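Local coordinates for protein methylxanthine N1-demethylase NdmA (Pseudomonas putida, PDB 6ICN) that removes the N1-methyl group of caffeine and related methylxanthines as a Rieske non-heme iron oxygenase, yielding theobromine and formaldehyde from caffeine, at residues 173-185 against 304-318. Numbering follows the deposited sequence.
Sequences YWWDATAERRWEN and FAEDKPVIESQWPKD. With CO (cobalt (II) ion), chain E; CFF (caffeine), chain F.
The rings of Y173 and F304, in the catalytic domain of this Rieske oxygenase, form an offset stack, centroids 4.1 Å apart and planes at 21°, with Y173 OH over the F304 face and W175 CD1 in plane at the Y173 edge. W175 is covered on both faces: Y173 CE2 on one, the K308 chain and I311 CG2 on the other, CG2 making a CH-pi contact 3.7 Å from the six-membered-ring centroid. These rings join the edge strand 166-175 to helix 293-313; helix 179-186 is joined to it by R182, N185 and I311 CD1. W175 CZ3 lies over the R182 guanidinium face, the two planes clearly inclined; R182 NE and NH2 both donate in plane to Y173 OH, which also bonds N268, and NH1 meets a lone pair of N185 OD1. That fixes the amide rotation, and N185 ND2 donates to D307 OD1 (2.8 Å, 165°) from above the carboxylate plane. D307, H191 and H196 bind the cobalt ion, so N185 is second shell; F304 CE1 touches caffeine C14 at 3.7 Å.

Farther along, R181 has Q314 CB over one guanidinium face and sends NH2 to P316 O and NE to K317 O. E312 OE1 receives D176 N almost straight, at 2.7 Å, while OE2 pairs with K308 NZ. K317, bent at chi2 (-59°), brings NZ 2.7 Å from D176 O and 3.0 Å from D176 OD2, the latter from above the carboxylate plane.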
ATOM      1  N   TYR A 173      -1.179   9.527 -22.573  1.00 16.82           N
ATOM      2  CA  TYR A 173      -1.128   8.161 -22.064  1.00 17.77           C
ATOM      3  C   TYR A 173       0.253   7.568 -22.331  1.00 18.17           C
ATOM      4  O   TYR A 173       0.826   7.732 -23.414  1.00 18.11           O
ATOM      5  CB  TYR A 173      -2.253   7.284 -22.665  1.00 18.17           C
ATOM      6  CG  TYR A 173      -2.258   7.134 -24.173  1.00 18.09           C
ATOM      7  CD1 TYR A 173      -2.750   8.151 -25.004  1.00 19.19           C
ATOM      8  CD2 TYR A 173      -1.779   5.963 -24.780  1.00 18.56           C
ATOM      9  CE1 TYR A 173      -2.754   8.005 -26.391  1.00 18.71           C
ATOM     10  CE2 TYR A 173      -1.799   5.812 -26.164  1.00 19.74           C
ATOM     11  CZ  TYR A 173      -2.281   6.825 -26.963  1.00 20.68           C
ATOM     12  OH  TYR A 173      -2.266   6.682 -28.333  1.00 22.14           O
ATOM     13  N   TRP A 174       0.799   6.903 -21.327  1.00 17.73           N
ATOM     14  CA  TRP A 174       2.166   6.399 -21.388  1.00 18.15           C
ATOM     15  C   TRP A 174       2.161   4.908 -21.677  1.00 16.41           C
ATOM     16  O   TRP A 174       1.434   4.159 -21.026  1.00 17.91           O
ATOM     17  CB  TRP A 174       2.876   6.654 -20.067  1.00 18.86           C
ATOM     18  CG  TRP A 174       3.142   8.084 -19.810  1.00 20.57           C
ATOM     19  CD1 TRP A 174       2.237   9.044 -19.434  1.00 23.76           C
ATOM     20  CD2 TRP A 174       4.407   8.717 -19.868  1.00 22.11           C
ATOM     21  NE1 TRP A 174       2.876  10.245 -19.277  1.00 24.75           N
ATOM     22  CE2 TRP A 174       4.210  10.075 -19.534  1.00 20.96           C
ATOM     23  CE3 TRP A 174       5.687   8.276 -20.187  1.00 19.93           C
ATOM     24  CZ2 TRP A 174       5.255  10.983 -19.494  1.00 25.34           C
ATOM     25  CZ3 TRP A 174       6.732   9.185 -20.145  1.00 26.01           C
ATOM     26  CH2 TRP A 174       6.506  10.521 -19.804  1.00 25.13           C
ATOM     27  N   TRP A 175       2.976   4.478 -22.640  1.00 15.45           N
ATOM     28  CA  TRP A 175       3.130   3.064 -22.952  1.00 16.62           C
ATOM     29  C   TRP A 175       4.591   2.650 -22.875  1.00 16.71           C
ATOM     30  O   TRP A 175       5.493   3.404 -23.247  1.00 16.21           O
ATOM     31  CB  TRP A 175       2.620   2.731 -24.357  1.00 17.71           C
ATOM     32  CG  TRP A 175       1.132   2.619 -24.513  1.00 15.68           C
ATOM     33  CD1 TRP A 175       0.175   2.817 -23.553  1.00 18.95           C
ATOM     34  CD2 TRP A 175       0.442   2.235 -25.702  1.00 17.16           C
ATOM     35  NE1 TRP A 175      -1.080   2.592 -24.090  1.00 18.70           N
ATOM     36  CE2 TRP A 175      -0.937   2.233 -25.404  1.00 17.97           C
ATOM     37  CE3 TRP A 175       0.855   1.893 -26.997  1.00 21.37           C
ATOM     38  CZ2 TRP A 175      -1.901   1.905 -26.357  1.00 19.64           C
ATOM     39  CZ3 TRP A 175      -0.116   1.571 -27.947  1.00 23.54           C
ATOM     40  CH2 TRP A 175      -1.471   1.572 -27.613  1.00 22.26           C
ATOM     41  N   ASP A 176       4.820   1.423 -22.413  1.00 15.41           N
ATOM     42  CA  ASP A 176       6.134   0.801 -22.464  1.00 14.44           C
ATOM     43  C   ASP A 176       6.327   0.174 -23.846  1.00 19.09           C
ATOM     44  O   ASP A 176       6.415  -1.041 -24.011  1.00 16.16           O
ATOM     45  CB  ASP A 176       6.259  -0.238 -21.353  1.00 16.53           C
ATOM     46  CG  ASP A 176       7.657  -0.805 -21.232  1.00 25.92           C
ATOM     47  OD1 ASP A 176       8.622  -0.027 -21.106  1.00 30.25           O
ATOM     48  OD2 ASP A 176       7.794  -2.049 -21.230  1.00 34.03           O
ATOM     49  N   ALA A 177       6.340   1.040 -24.859  1.00 16.76           N
ATOM     50  CA  ALA A 177       6.552   0.622 -26.240  1.00 15.48           C
ATOM     51  C   ALA A 177       7.129   1.806 -27.000  1.00 17.66           C
ATOM     52  O   ALA A 177       6.959   2.959 -26.602  1.00 17.42           O
ATOM     53  CB  ALA A 177       5.255   0.145 -26.899  1.00 18.09           C
ATOM     54  N   THR A 178       7.824   1.506 -28.095  1.00 15.22           N
ATOM     55  CA  THR A 178       8.471   2.547 -28.880  1.00 16.25           C
ATOM     56  C   THR A 178       7.481   3.283 -29.778  1.00 15.09           C
ATOM     57  O   THR A 178       6.381   2.808 -30.086  1.00 15.28           O
ATOM     58  CB  THR A 178       9.577   1.953 -29.742  1.00 16.90           C
ATOM     59  OG1 THR A 178       8.995   1.046 -30.699  1.00 16.58           O
ATOM     60  CG2 THR A 178      10.602   1.239 -28.872  1.00 17.62           C
ATOM     61  N   ALA A 179       7.910   4.466 -30.237  1.00 14.95           N
ATOM     62  CA  ALA A 179       7.056   5.264 -31.108  1.00 15.69           C
ATOM     63  C   ALA A 179       6.818   4.570 -32.445  1.00 16.01           C
ATOM     64  O   ALA A 179       5.721   4.651 -32.993  1.00 17.41           O
ATOM     65  CB  ALA A 179       7.667   6.649 -31.314  1.00 17.13           C
ATOM     66  N   GLU A 180       7.824   3.866 -32.967  1.00 16.36           N
ATOM     67  CA  GLU A 180       7.632   3.088 -34.192  1.00 18.42           C
ATOM     68  C   GLU A 180       6.573   1.996 -34.011  1.00 16.88           C
ATOM     69  O   GLU A 180       5.690   1.828 -34.862  1.00 17.58           O
ATOM     70  CB  GLU A 180       8.971   2.479 -34.635  1.00 18.74           C
ATOM     71  CG  GLU A 180      10.043   3.507 -35.035  1.00 19.53           C
ATOM     72  CD  GLU A 180      10.892   4.040 -33.854  1.00 27.52           C
ATOM     73  OE1 GLU A 180      10.631   3.706 -32.657  1.00 23.61           O
ATOM     74  OE2 GLU A 180      11.855   4.807 -34.122  1.00 29.08           O
ATOM     75  N   ARG A 181       6.638   1.237 -32.904  1.00 17.49           N
ATOM     76  CA  ARG A 181       5.634   0.195 -32.711  1.00 17.49           C
ATOM     77  C   ARG A 181       4.252   0.797 -32.481  1.00 16.83           C
ATOM     78  O   ARG A 181       3.242   0.226 -32.908  1.00 17.40           O
ATOM     79  CB  ARG A 181       6.050  -0.723 -31.550  1.00 16.63           C
ATOM     80  CG  ARG A 181       7.331  -1.515 -31.863  1.00 19.61           C
ATOM     81  CD  ARG A 181       7.071  -2.953 -31.624  1.00 22.53           C
ATOM     82  NE  ARG A 181       8.240  -3.823 -31.560  1.00 20.39           N
ATOM     83  CZ  ARG A 181       8.437  -4.844 -32.398  1.00 20.20           C
ATOM     84  NH1 ARG A 181       7.581  -5.056 -33.390  1.00 18.59           N
ATOM     85  NH2 ARG A 181       9.481  -5.644 -32.236  1.00 19.00           N
ATOM     86  N   ARG A 182       4.189   1.970 -31.831  1.00 15.19           N
ATOM     87  CA  ARG A 182       2.902   2.624 -31.627  1.00 15.78           C
ATOM     88  C   ARG A 182       2.305   3.078 -32.952  1.00 14.95           C
ATOM     89  O   ARG A 182       1.108   2.888 -33.198  1.00 15.33           O
ATOM     90  CB  ARG A 182       3.070   3.805 -30.660  1.00 17.81           C
ATOM     91  CG  ARG A 182       1.787   4.152 -29.905  1.00 21.29           C
ATOM     92  CD  ARG A 182       0.886   5.083 -30.708  1.00 17.26           C
ATOM     93  NE  ARG A 182      -0.476   5.050 -30.164  1.00 20.37           N
ATOM     94  CZ  ARG A 182      -1.378   4.112 -30.439  1.00 21.69           C
ATOM     95  NH1 ARG A 182      -1.071   3.117 -31.285  1.00 21.00           N
ATOM     96  NH2 ARG A 182      -2.591   4.158 -29.877  1.00 20.63           N
ATOM     97  N   TRP A 183       3.132   3.670 -33.820  1.00 16.20           N
ATOM     98  CA  TRP A 183       2.662   4.102 -35.131  1.00 16.80           C
ATOM     99  C   TRP A 183       2.093   2.920 -35.911  1.00 16.41           C
ATOM    100  O   TRP A 183       0.978   2.983 -36.450  1.00 16.67           O
ATOM    101  CB  TRP A 183       3.814   4.759 -35.901  1.00 15.66           C
ATOM    102  CG  TRP A 183       3.399   5.476 -37.184  1.00 17.76           C
ATOM    103  CD1 TRP A 183       3.222   6.823 -37.337  1.00 20.93           C
ATOM    104  CD2 TRP A 183       3.136   4.887 -38.478  1.00 18.33           C
ATOM    105  NE1 TRP A 183       2.857   7.113 -38.644  1.00 19.43           N
ATOM    106  CE2 TRP A 183       2.807   5.944 -39.361  1.00 19.49           C
ATOM    107  CE3 TRP A 183       3.170   3.582 -38.976  1.00 17.27           C
ATOM    108  CZ2 TRP A 183       2.475   5.730 -40.705  1.00 20.32           C
ATOM    109  CZ3 TRP A 183       2.846   3.364 -40.326  1.00 17.74           C
ATOM    110  CH2 TRP A 183       2.508   4.440 -41.173  1.00 18.89           C
ATOM    111  N   GLU A 184       2.838   1.809 -35.947  1.00 18.00           N
ATOM    112  CA  GLU A 184       2.366   0.647 -36.691  1.00 18.83           C
ATOM    113  C   GLU A 184       1.081   0.088 -36.094  1.00 19.26           C
ATOM    114  O   GLU A 184       0.184  -0.341 -36.830  1.00 18.24           O
ATOM    115  CB  GLU A 184       3.468  -0.417 -36.741  1.00 18.39           C
ATOM    116  CG  GLU A 184       4.701   0.086 -37.461  1.00 18.55           C
ATOM    117  CD  GLU A 184       5.716  -0.993 -37.731  1.00 26.72           C
ATOM    118  OE1 GLU A 184       5.332  -2.182 -37.694  1.00 33.17           O
ATOM    119  OE2 GLU A 184       6.899  -0.651 -37.946  1.00 24.33           O
ATOM    120  N   ASN A 185       0.945   0.121 -34.763  1.00 16.43           N
ATOM    121  CA  ASN A 185      -0.304  -0.319 -34.147  1.00 17.66           C
ATOM    122  C   ASN A 185      -1.483   0.552 -34.582  1.00 17.56           C
ATOM    123  O   ASN A 185      -2.580   0.045 -34.836  1.00 19.90           O
ATOM    124  CB  ASN A 185      -0.147  -0.317 -32.620  1.00 17.36           C
ATOM    125  CG  ASN A 185      -1.456  -0.580 -31.892  1.00 20.99           C
ATOM    126  OD1 ASN A 185      -2.028   0.331 -31.300  1.00 20.09           O
ATOM    127  ND2 ASN A 185      -1.954  -1.815 -31.956  1.00 20.04           N
ATOM    128  N   PHE A 304      -7.532   2.106 -26.396  1.00 16.73           N
ATOM    129  CA  PHE A 304      -6.139   2.094 -25.968  1.00 16.73           C
ATOM    130  C   PHE A 304      -5.882   0.979 -24.955  1.00 15.32           C
ATOM    131  O   PHE A 304      -4.820   0.351 -24.975  1.00 16.66           O
ATOM    132  CB  PHE A 304      -5.749   3.458 -25.396  1.00 18.58           C
ATOM    133  CG  PHE A 304      -5.711   4.582 -26.428  1.00 21.40           C
ATOM    134  CD1 PHE A 304      -5.431   4.325 -27.769  1.00 21.14           C
ATOM    135  CD2 PHE A 304      -5.954   5.899 -26.035  1.00 22.78           C
ATOM    136  CE1 PHE A 304      -5.391   5.381 -28.716  1.00 24.16           C
ATOM    137  CE2 PHE A 304      -5.916   6.952 -26.976  1.00 23.62           C
ATOM    138  CZ  PHE A 304      -5.630   6.689 -28.308  1.00 23.92           C
ATOM    139  N   ALA A 305      -6.843   0.725 -24.052  1.00 17.21           N
ATOM    140  CA  ALA A 305      -6.664  -0.353 -23.081  1.00 18.33           C
ATOM    141  C   ALA A 305      -6.623  -1.709 -23.763  1.00 17.86           C
ATOM    142  O   ALA A 305      -5.951  -2.623 -23.268  1.00 18.97           O
ATOM    143  CB  ALA A 305      -7.783  -0.341 -22.035  1.00 21.15           C
ATOM    144  N   GLU A 306      -7.352  -1.866 -24.880  1.00 17.35           N
ATOM    145  CA  GLU A 306      -7.290  -3.116 -25.643  1.00 19.79           C
ATOM    146  C   GLU A 306      -5.925  -3.299 -26.313  1.00 18.48           C
ATOM    147  O   GLU A 306      -5.344  -4.397 -26.272  1.00 19.62           O
ATOM    148  CB  GLU A 306      -8.429  -3.152 -26.667  1.00 20.47           C
ATOM    149  CG  GLU A 306      -9.817  -3.291 -25.984  1.00 23.71           C
ATOM    150  CD  GLU A 306     -11.009  -3.135 -26.937  1.00 25.32           C
ATOM    151  OE1 GLU A 306     -10.856  -2.573 -28.047  1.00 21.47           O
ATOM    152  OE2 GLU A 306     -12.129  -3.548 -26.544  1.00 28.98           O
ATOM    153  N   ASP A 307      -5.366  -2.225 -26.891  1.00 17.46           N
ATOM    154  CA  ASP A 307      -4.048  -2.330 -27.529  1.00 17.31           C
ATOM    155  C   ASP A 307      -2.911  -2.530 -26.524  1.00 16.96           C
ATOM    156  O   ASP A 307      -1.981  -3.297 -26.787  1.00 17.26           O
ATOM    157  CB  ASP A 307      -3.765  -1.070 -28.363  1.00 15.59           C
ATOM    158  CG  ASP A 307      -4.511  -1.058 -29.676  1.00 20.37           C
ATOM    159  OD1 ASP A 307      -4.341  -1.995 -30.464  1.00 20.95           O
ATOM    160  OD2 ASP A 307      -5.266  -0.102 -29.939  1.00 17.12           O
ATOM    161  N   LYS A 308      -2.942  -1.817 -25.391  1.00 14.86           N
ATOM    162  CA  LYS A 308      -1.748  -1.629 -24.561  1.00 16.50           C
ATOM    163  C   LYS A 308      -1.014  -2.916 -24.174  1.00 14.57           C
ATOM    164  O   LYS A 308       0.208  -2.981 -24.369  1.00 15.22           O
ATOM    165  CB  LYS A 308      -2.151  -0.826 -23.312  1.00 16.70           C
ATOM    166  CG  LYS A 308      -0.991  -0.533 -22.355  1.00 17.63           C
ATOM    167  CD  LYS A 308      -1.516   0.258 -21.131  1.00 19.78           C
ATOM    168  CE  LYS A 308      -0.396   0.573 -20.123  1.00 22.83           C
ATOM    169  NZ  LYS A 308       0.050  -0.662 -19.411  1.00 25.96           N
ATOM    170  N   PRO A 309      -1.663  -3.948 -23.624  1.00 15.03           N
ATOM    171  CA  PRO A 309      -0.875  -5.102 -23.159  1.00 15.68           C
ATOM    172  C   PRO A 309      -0.174  -5.827 -24.299  1.00 14.65           C
ATOM    173  O   PRO A 309       0.955  -6.304 -24.134  1.00 15.90           O
ATOM    174  CB  PRO A 309      -1.918  -5.986 -22.468  1.00 19.88           C
ATOM    175  CG  PRO A 309      -3.240  -5.506 -22.933  1.00 23.74           C
ATOM    176  CD  PRO A 309      -3.083  -4.056 -23.244  1.00 18.28           C
ATOM    177  N   VAL A 310      -0.819  -5.897 -25.459  1.00 16.28           N
ATOM    178  CA  VAL A 310      -0.208  -6.611 -26.579  1.00 14.51           C
ATOM    179  C   VAL A 310       0.969  -5.830 -27.125  1.00 14.05           C
ATOM    180  O   VAL A 310       2.037  -6.398 -27.406  1.00 15.07           O
ATOM    181  CB  VAL A 310      -1.273  -6.897 -27.653  1.00 15.31           C
ATOM    182  CG1 VAL A 310      -0.660  -7.636 -28.851  1.00 15.97           C
ATOM    183  CG2 VAL A 310      -2.422  -7.691 -27.039  1.00 19.12           C
ATOM    184  N   ILE A 311       0.808  -4.516 -27.302  1.00 14.82           N
ATOM    185  CA  ILE A 311       1.918  -3.746 -27.850  1.00 13.45           C
ATOM    186  C   ILE A 311       3.087  -3.709 -26.863  1.00 14.55           C
ATOM    187  O   ILE A 311       4.251  -3.810 -27.265  1.00 15.39           O
ATOM    188  CB  ILE A 311       1.455  -2.332 -28.269  1.00 14.72           C
ATOM    189  CG1 ILE A 311       2.631  -1.575 -28.868  1.00 16.25           C
ATOM    190  CG2 ILE A 311       0.906  -1.534 -27.076  1.00 22.60           C
ATOM    191  CD1 ILE A 311       2.260  -0.283 -29.541  1.00 23.86           C
ATOM    192  N   GLU A 312       2.800  -3.580 -25.556  1.00 14.37           N
ATOM    193  CA  GLU A 312       3.886  -3.584 -24.578  1.00 12.91           C
ATOM    194  C   GLU A 312       4.580  -4.939 -24.495  1.00 13.79           C
ATOM    195  O   GLU A 312       5.728  -5.003 -24.053  1.00 16.41           O
ATOM    196  CB  GLU A 312       3.359  -3.167 -23.196  1.00 14.12           C
ATOM    197  CG  GLU A 312       2.900  -1.703 -23.144  1.00 16.79           C
ATOM    198  CD  GLU A 312       2.523  -1.247 -21.741  1.00 19.43           C
ATOM    199  OE1 GLU A 312       2.720  -0.046 -21.435  1.00 17.09           O
ATOM    200  OE2 GLU A 312       2.028  -2.091 -20.942  1.00 19.44           O
ATOM    201  N   SER A 313       3.922  -6.017 -24.943  1.00 13.04           N
ATOM    202  CA  SER A 313       4.546  -7.338 -24.919  1.00 13.92           C
ATOM    203  C   SER A 313       5.534  -7.554 -26.067  1.00 15.28           C
ATOM    204  O   SER A 313       6.391  -8.445 -25.966  1.00 13.93           O
ATOM    205  CB  SER A 313       3.474  -8.441 -24.967  1.00 14.69           C
ATOM    206  OG  SER A 313       3.065  -8.710 -26.299  1.00 15.01           O
ATOM    207  N   GLN A 314       5.445  -6.771 -27.137  1.00 14.99           N
ATOM    208  CA  GLN A 314       6.320  -6.990 -28.289  1.00 13.87           C
ATOM    209  C   GLN A 314       7.786  -6.861 -27.884  1.00 16.93           C
ATOM    210  O   GLN A 314       8.198  -5.886 -27.244  1.00 16.81           O
ATOM    211  CB  GLN A 314       5.974  -5.999 -29.393  1.00 13.14           C
ATOM    212  CG  GLN A 314       4.601  -6.252 -30.024  1.00 14.01           C
ATOM    213  CD  GLN A 314       4.300  -5.232 -31.094  1.00 18.18           C
ATOM    214  OE1 GLN A 314       3.788  -4.150 -30.810  1.00 18.09           O
ATOM    215  NE2 GLN A 314       4.636  -5.563 -32.347  1.00 15.56           N
ATOM    216  N   TRP A 315       8.581  -7.871 -28.223  1.00 15.44           N
ATOM    217  CA  TRP A 315       9.974  -7.858 -27.812  1.00 15.11           C
ATOM    218  C   TRP A 315      10.836  -8.487 -28.902  1.00 17.23           C
ATOM    219  O   TRP A 315      10.408  -9.432 -29.541  1.00 17.34           O
ATOM    220  CB  TRP A 315      10.154  -8.583 -26.475  1.00 18.48           C
ATOM    221  CG  TRP A 315       9.923 -10.078 -26.503  1.00 18.01           C
ATOM    222  CD1 TRP A 315       8.717 -10.735 -26.527  1.00 15.88           C
ATOM    223  CD2 TRP A 315      10.934 -11.098 -26.470  1.00 17.53           C
ATOM    224  NE1 TRP A 315       8.926 -12.103 -26.527  1.00 17.31           N
ATOM    225  CE2 TRP A 315      10.274 -12.347 -26.488  1.00 16.41           C
ATOM    226  CE3 TRP A 315      12.330 -11.074 -26.451  1.00 20.95           C
ATOM    227  CZ2 TRP A 315      10.974 -13.568 -26.475  1.00 20.22           C
ATOM    228  CZ3 TRP A 315      13.018 -12.285 -26.437  1.00 21.92           C
ATOM    229  CH2 TRP A 315      12.340 -13.508 -26.450  1.00 20.69           C
ATOM    230  N   PRO A 316      12.050  -7.953 -29.110  1.00 19.57           N
ATOM    231  CA  PRO A 316      12.605  -6.746 -28.483  1.00 21.14           C
ATOM    232  C   PRO A 316      11.824  -5.488 -28.852  1.00 18.24           C
ATOM    233  O   PRO A 316      10.974  -5.536 -29.725  1.00 19.52           O
ATOM    234  CB  PRO A 316      14.037  -6.680 -29.034  1.00 24.75           C
ATOM    235  CG  PRO A 316      14.051  -7.532 -30.205  1.00 28.89           C
ATOM    236  CD  PRO A 316      13.018  -8.608 -30.004  1.00 21.65           C
ATOM    237  N   LYS A 317      12.099  -4.395 -28.142  1.00 21.88           N
ATOM    238  CA  LYS A 317      11.285  -3.195 -28.285  1.00 23.18           C
ATOM    239  C   LYS A 317      11.356  -2.635 -29.699  1.00 19.68           C
ATOM    240  O   LYS A 317      10.343  -2.170 -30.240  1.00 19.44           O
ATOM    241  CB  LYS A 317      11.739  -2.154 -27.267  1.00 23.03           C
ATOM    242  CG  LYS A 317      11.405  -2.504 -25.823  1.00 26.30           C
ATOM    243  CD  LYS A 317       9.913  -2.685 -25.634  1.00 25.48           C
ATOM    244  CE  LYS A 317       9.526  -2.709 -24.147  1.00 25.81           C
ATOM    245  NZ  LYS A 317       8.118  -3.190 -23.997  1.00 21.35           N
ATOM    246  N   ASP A 318      12.543  -2.670 -30.307  1.00 19.69           N
ATOM    247  CA  ASP A 318      12.738  -2.286 -31.703  1.00 22.66           C
ATOM    248  C   ASP A 318      12.602  -3.512 -32.590  1.00 23.41           C
ATOM    249  O   ASP A 318      13.209  -4.548 -32.308  1.00 24.00           O
ATOM    250  CB  ASP A 318      14.126  -1.672 -31.903  1.00 21.99           C
ATOM    251  CG  ASP A 318      14.348  -0.416 -31.066  1.00 27.84           C
ATOM    252  OD1 ASP A 318      13.468   0.466 -31.052  1.00 21.98           O
ATOM    253  OD2 ASP A 318      15.414  -0.308 -30.426  1.00 35.17           O
TER
HETATM  254 CO    CO E 401      -5.593  -1.098 -31.897  1.00 20.13          CO
HETATM  255  N1  CFF F 402      -7.547   3.758 -34.091  1.00 27.43           N
HETATM  256  C2  CFF F 402      -8.594   3.750 -34.977  1.00 30.14           C
HETATM  257  C10 CFF F 402      -6.263   3.209 -34.488  1.00 27.58           C
HETATM  258  C6  CFF F 402      -7.697   4.261 -32.862  1.00 27.94           C
HETATM  259  N3  CFF F 402      -9.798   4.258 -34.611  1.00 30.34           N
HETATM  260  O11 CFF F 402      -8.451   3.297 -36.072  1.00 27.76           O
HETATM  261  C12 CFF F 402     -10.920   4.254 -35.545  1.00 29.20           C
HETATM  262  C4  CFF F 402      -9.954   4.767 -33.367  1.00 29.57           C
HETATM  263  C5  CFF F 402      -8.925   4.782 -32.497  1.00 25.65           C
HETATM  264  N9  CFF F 402     -11.016   5.323 -32.756  1.00 32.45           N
HETATM  265  O13 CFF F 402      -6.778   4.265 -32.089  1.00 25.79           O
HETATM  266  N7  CFF F 402      -9.353   5.355 -31.357  1.00 26.44           N
HETATM  267  C8  CFF F 402     -10.640   5.685 -31.519  1.00 27.13           C
HETATM  268  C14 CFF F 402      -8.801   5.687 -30.055  1.00 28.08           C
HETATM  269  O   HOH W   1       8.206  -1.350 -28.438  1.00 18.55           O
HETATM  270  O   HOH W   2      11.236   0.908 -32.419  1.00 21.94           O
HETATM  271  O   HOH W   3       2.803  -2.567 -32.823  1.00 19.38           O
HETATM  272  O   HOH W   4      -4.745   2.453 -30.894  1.00 24.04           O
HETATM  273  O   HOH W   5      -4.749   0.558 -32.874  1.00 22.95           O